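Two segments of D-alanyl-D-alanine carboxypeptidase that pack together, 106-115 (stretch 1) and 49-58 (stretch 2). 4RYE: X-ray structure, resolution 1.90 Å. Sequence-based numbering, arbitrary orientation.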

# COMPACT_ATOMS: atom_id res chain seq x y z
N ALA A 106 -0.27 -12.38 -8.39
CA ALA A 106 -0.87 -11.28 -9.13
C ALA A 106 0.18 -10.23 -9.50
O ALA A 106 0.19 -9.70 -10.62
CB ALA A 106 -1.98 -10.65 -8.31
N ALA A 107 1.06 -9.91 -8.55
CA ALA A 107 2.14 -8.98 -8.80
C ALA A 107 3.07 -9.48 -9.91
O ALA A 107 3.44 -8.73 -10.81
CB ALA A 107 2.94 -8.70 -7.52
N ASN A 108 3.47 -10.74 -9.84
CA ASN A 108 4.39 -11.25 -10.84
C ASN A 108 3.74 -11.37 -12.23
O ASN A 108 4.43 -11.26 -13.25
CB ASN A 108 5.03 -12.57 -10.38
CG ASN A 108 5.93 -12.37 -9.16
OD1 ASN A 108 6.47 -11.28 -8.95
ND2 ASN A 108 6.07 -13.41 -8.35
N THR A 109 2.43 -11.58 -12.26
CA THR A 109 1.72 -11.71 -13.53
C THR A 109 1.49 -10.33 -14.15
O THR A 109 1.52 -10.18 -15.36
CB THR A 109 0.40 -12.50 -13.38
OG1 THR A 109 0.66 -13.71 -12.66
CG2 THR A 109 -0.16 -12.88 -14.75
N LEU A 110 1.28 -9.32 -13.30
CA LEU A 110 1.26 -7.95 -13.78
C LEU A 110 2.63 -7.55 -14.33
O LEU A 110 2.72 -6.89 -15.35
CB LEU A 110 0.84 -6.99 -12.66
CG LEU A 110 -0.66 -6.97 -12.37
CD1 LEU A 110 -0.96 -6.20 -11.08
CD2 LEU A 110 -1.44 -6.37 -13.55
N ALA A 111 3.69 -7.98 -13.65
CA ALA A 111 5.04 -7.68 -14.11
C ALA A 111 5.29 -8.32 -15.48
O ALA A 111 5.99 -7.76 -16.31
CB ALA A 111 6.08 -8.15 -13.10
N HIS A 112 4.72 -9.50 -15.68
CA HIS A 112 4.74 -10.18 -16.98
C HIS A 112 4.13 -9.26 -18.06
O HIS A 112 4.76 -9.01 -19.09
CB HIS A 112 4.00 -11.53 -16.87
CG HIS A 112 3.89 -12.30 -18.16
ND1 HIS A 112 3.45 -13.60 -18.20
CD2 HIS A 112 4.13 -11.95 -19.44
CE1 HIS A 112 3.43 -14.03 -19.45
NE2 HIS A 112 3.83 -13.04 -20.23
N MSE A 113 2.92 -8.75 -17.81
CA MSE A 113 2.27 -7.82 -18.74
C MSE A 113 3.08 -6.55 -18.98
O MSE A 113 2.99 -5.94 -20.04
CB MSE A 113 0.88 -7.41 -18.23
CG MSE A 113 -0.07 -8.57 -18.07
SE MSE A 113 -1.89 -8.01 -17.61
CE MSE A 113 -2.28 -7.10 -19.29
N LEU A 114 3.87 -6.14 -18.00
CA LEU A 114 4.62 -4.90 -18.10
C LEU A 114 5.99 -5.07 -18.73
O LEU A 114 6.74 -4.10 -18.86
CB LEU A 114 4.75 -4.25 -16.72
CG LEU A 114 3.42 -3.74 -16.17
CD1 LEU A 114 3.51 -3.48 -14.67
CD2 LEU A 114 3.01 -2.47 -16.93
N GLY A 115 6.33 -6.29 -19.13
CA GLY A 115 7.59 -6.52 -19.81
C GLY A 115 8.60 -7.36 -19.03
O GLY A 115 9.75 -7.52 -19.45
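Stretch 2 49-58: IKVLLALVAL

Stretch 2 lies along stretch 1 as one helix against another, running in roughly the same direction and held by a small, largely apolar contact with no hydrogen bond between the two.

Residues 50-58 are helical, and the helix continues beyond Leu58. Its backbone is held by regular i to i+4 hydrogen bonds, among them Ala54 N to Lys50 O at 2.9 Å and Ala57 N to Leu53 O at 3.0 Å. In stretch 1 the helix spans 106-113, having begun earlier in the chain, and ends in a Schellman motif in which Gly115 takes a positive phi of 113°. The N-to-C directions of the two helices differ by 33°, and their axes approach to 10.6 Å. That spacing leaves room for side chains between the backbones; the nearest CA pairs are Ala107 CA to Lys50 CA at 7.3 Å and Leu110 CA to Ala57 CA at 7.2 Å. Both chains move the same way between these pairs, but stretch 2 covers seven residues where stretch 1 covers three.

Stretch 1 meets its neighbor through Ala107, Leu110 and Leu114, spaced three and four residues apart and therefore on one face of the chain. From stretch 2, Leu53, Val56 and Ala57 point their CA-to-CB bonds toward this face. Leu53 is the center of the contact and gives up the largest area, 73 Å². With chi1 t and chi2 p, Leu53 places its CD2 3.7 Å from Ala107 CB and 4.4 Å from Leu110 CD1, while Leu53 CD1 lies 3.9 Å from Leu114 CD1. One side chain thus touches all three contact residues of stretch 1.

One turn further along, Leu114 covers the C-terminal part of the contact. Leu114 CD1 also reaches Val56 CG1 at 3.9 Å, and Leu114 CD2 comes within 4.4 Å of Ala57 CA. Leu110 CD2 lies 4.4 Å from Ala57 CB. At the other end, Lys50 leaves its backbone sideways and contributes through the aliphatic part of its side chain, with Lys50 CE 4.3 Å from Ala107 CB; its NZ is hydrogen-bonded to a residue just outside the stretches.

The contact buries 316 Å² in total, both sides summed. Val51, Leu52, Leu55 and Leu58 take no part in it, nor do Asn108, Thr109 and His112 of stretch 1. The residues in contact are all buried in the whole structure.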

# COMPACT_ATOMS: atom_id res chain seq x y z
N ILE A 49 4.67 -1.75 -1.22
CA ILE A 49 5.25 -1.41 -2.52
C ILE A 49 4.34 -1.85 -3.67
O ILE A 49 4.49 -1.38 -4.80
CB ILE A 49 6.68 -1.98 -2.69
CG1 ILE A 49 7.54 -1.05 -3.55
CG2 ILE A 49 6.64 -3.37 -3.30
CD1 ILE A 49 7.78 0.31 -2.95
N LYS A 50 3.39 -2.75 -3.40
CA LYS A 50 2.42 -3.12 -4.44
C LYS A 50 1.58 -1.93 -4.91
O LYS A 50 1.06 -1.95 -6.02
CB LYS A 50 1.49 -4.25 -3.95
CG LYS A 50 2.17 -5.62 -3.82
CD LYS A 50 1.16 -6.65 -3.31
CE LYS A 50 1.66 -8.08 -3.42
NZ LYS A 50 2.58 -8.42 -2.32
N VAL A 51 1.45 -0.91 -4.08
CA VAL A 51 0.76 0.31 -4.51
C VAL A 51 1.52 0.99 -5.65
O VAL A 51 0.93 1.50 -6.61
CB VAL A 51 0.60 1.31 -3.33
CG1 VAL A 51 -0.08 2.59 -3.81
CG2 VAL A 51 -0.21 0.68 -2.19
N LEU A 52 2.84 1.00 -5.54
CA LEU A 52 3.68 1.54 -6.60
C LEU A 52 3.57 0.70 -7.88
O LEU A 52 3.53 1.24 -8.98
CB LEU A 52 5.13 1.59 -6.13
CG LEU A 52 6.14 2.30 -7.04
CD1 LEU A 52 5.67 3.73 -7.30
CD2 LEU A 52 7.52 2.27 -6.40
N LEU A 53 3.49 -0.62 -7.75
CA LEU A 53 3.26 -1.47 -8.92
C LEU A 53 1.91 -1.14 -9.54
O LEU A 53 1.79 -1.04 -10.76
CB LEU A 53 3.31 -2.96 -8.53
CG LEU A 53 2.89 -3.94 -9.63
CD1 LEU A 53 3.80 -3.84 -10.84
CD2 LEU A 53 2.88 -5.36 -9.08
N ALA A 54 0.89 -0.96 -8.71
CA ALA A 54 -0.45 -0.62 -9.20
C ALA A 54 -0.46 0.68 -10.02
O ALA A 54 -1.13 0.76 -11.05
CB ALA A 54 -1.46 -0.53 -8.04
N LEU A 55 0.28 1.69 -9.56
CA LEU A 55 0.41 2.94 -10.31
C LEU A 55 0.98 2.73 -11.72
O LEU A 55 0.48 3.30 -12.69
CB LEU A 55 1.32 3.92 -9.57
CG LEU A 55 0.73 4.79 -8.48
CD1 LEU A 55 1.87 5.53 -7.77
CD2 LEU A 55 -0.27 5.77 -9.08
N VAL A 56 2.03 1.93 -11.82
CA VAL A 56 2.63 1.64 -13.12
C VAL A 56 1.62 0.91 -14.01
O VAL A 56 1.43 1.26 -15.18
CB VAL A 56 3.91 0.80 -12.97
CG1 VAL A 56 4.40 0.31 -14.34
CG2 VAL A 56 5.00 1.60 -12.26
N ALA A 57 0.97 -0.11 -13.44
CA ALA A 57 -0.01 -0.90 -14.20
C ALA A 57 -1.15 -0.02 -14.72
O ALA A 57 -1.57 -0.16 -15.86
CB ALA A 57 -0.57 -2.03 -13.34
N LEU A 58 -1.64 0.88 -13.87
CA LEU A 58 -2.75 1.74 -14.26
C LEU A 58 -2.34 2.75 -15.32
O LEU A 58 -3.15 3.14 -16.16
CB LEU A 58 -3.33 2.45 -13.04
CG LEU A 58 -4.17 1.54 -12.15
CD1 LEU A 58 -4.39 2.18 -10.80
CD2 LEU A 58 -5.50 1.23 -12.84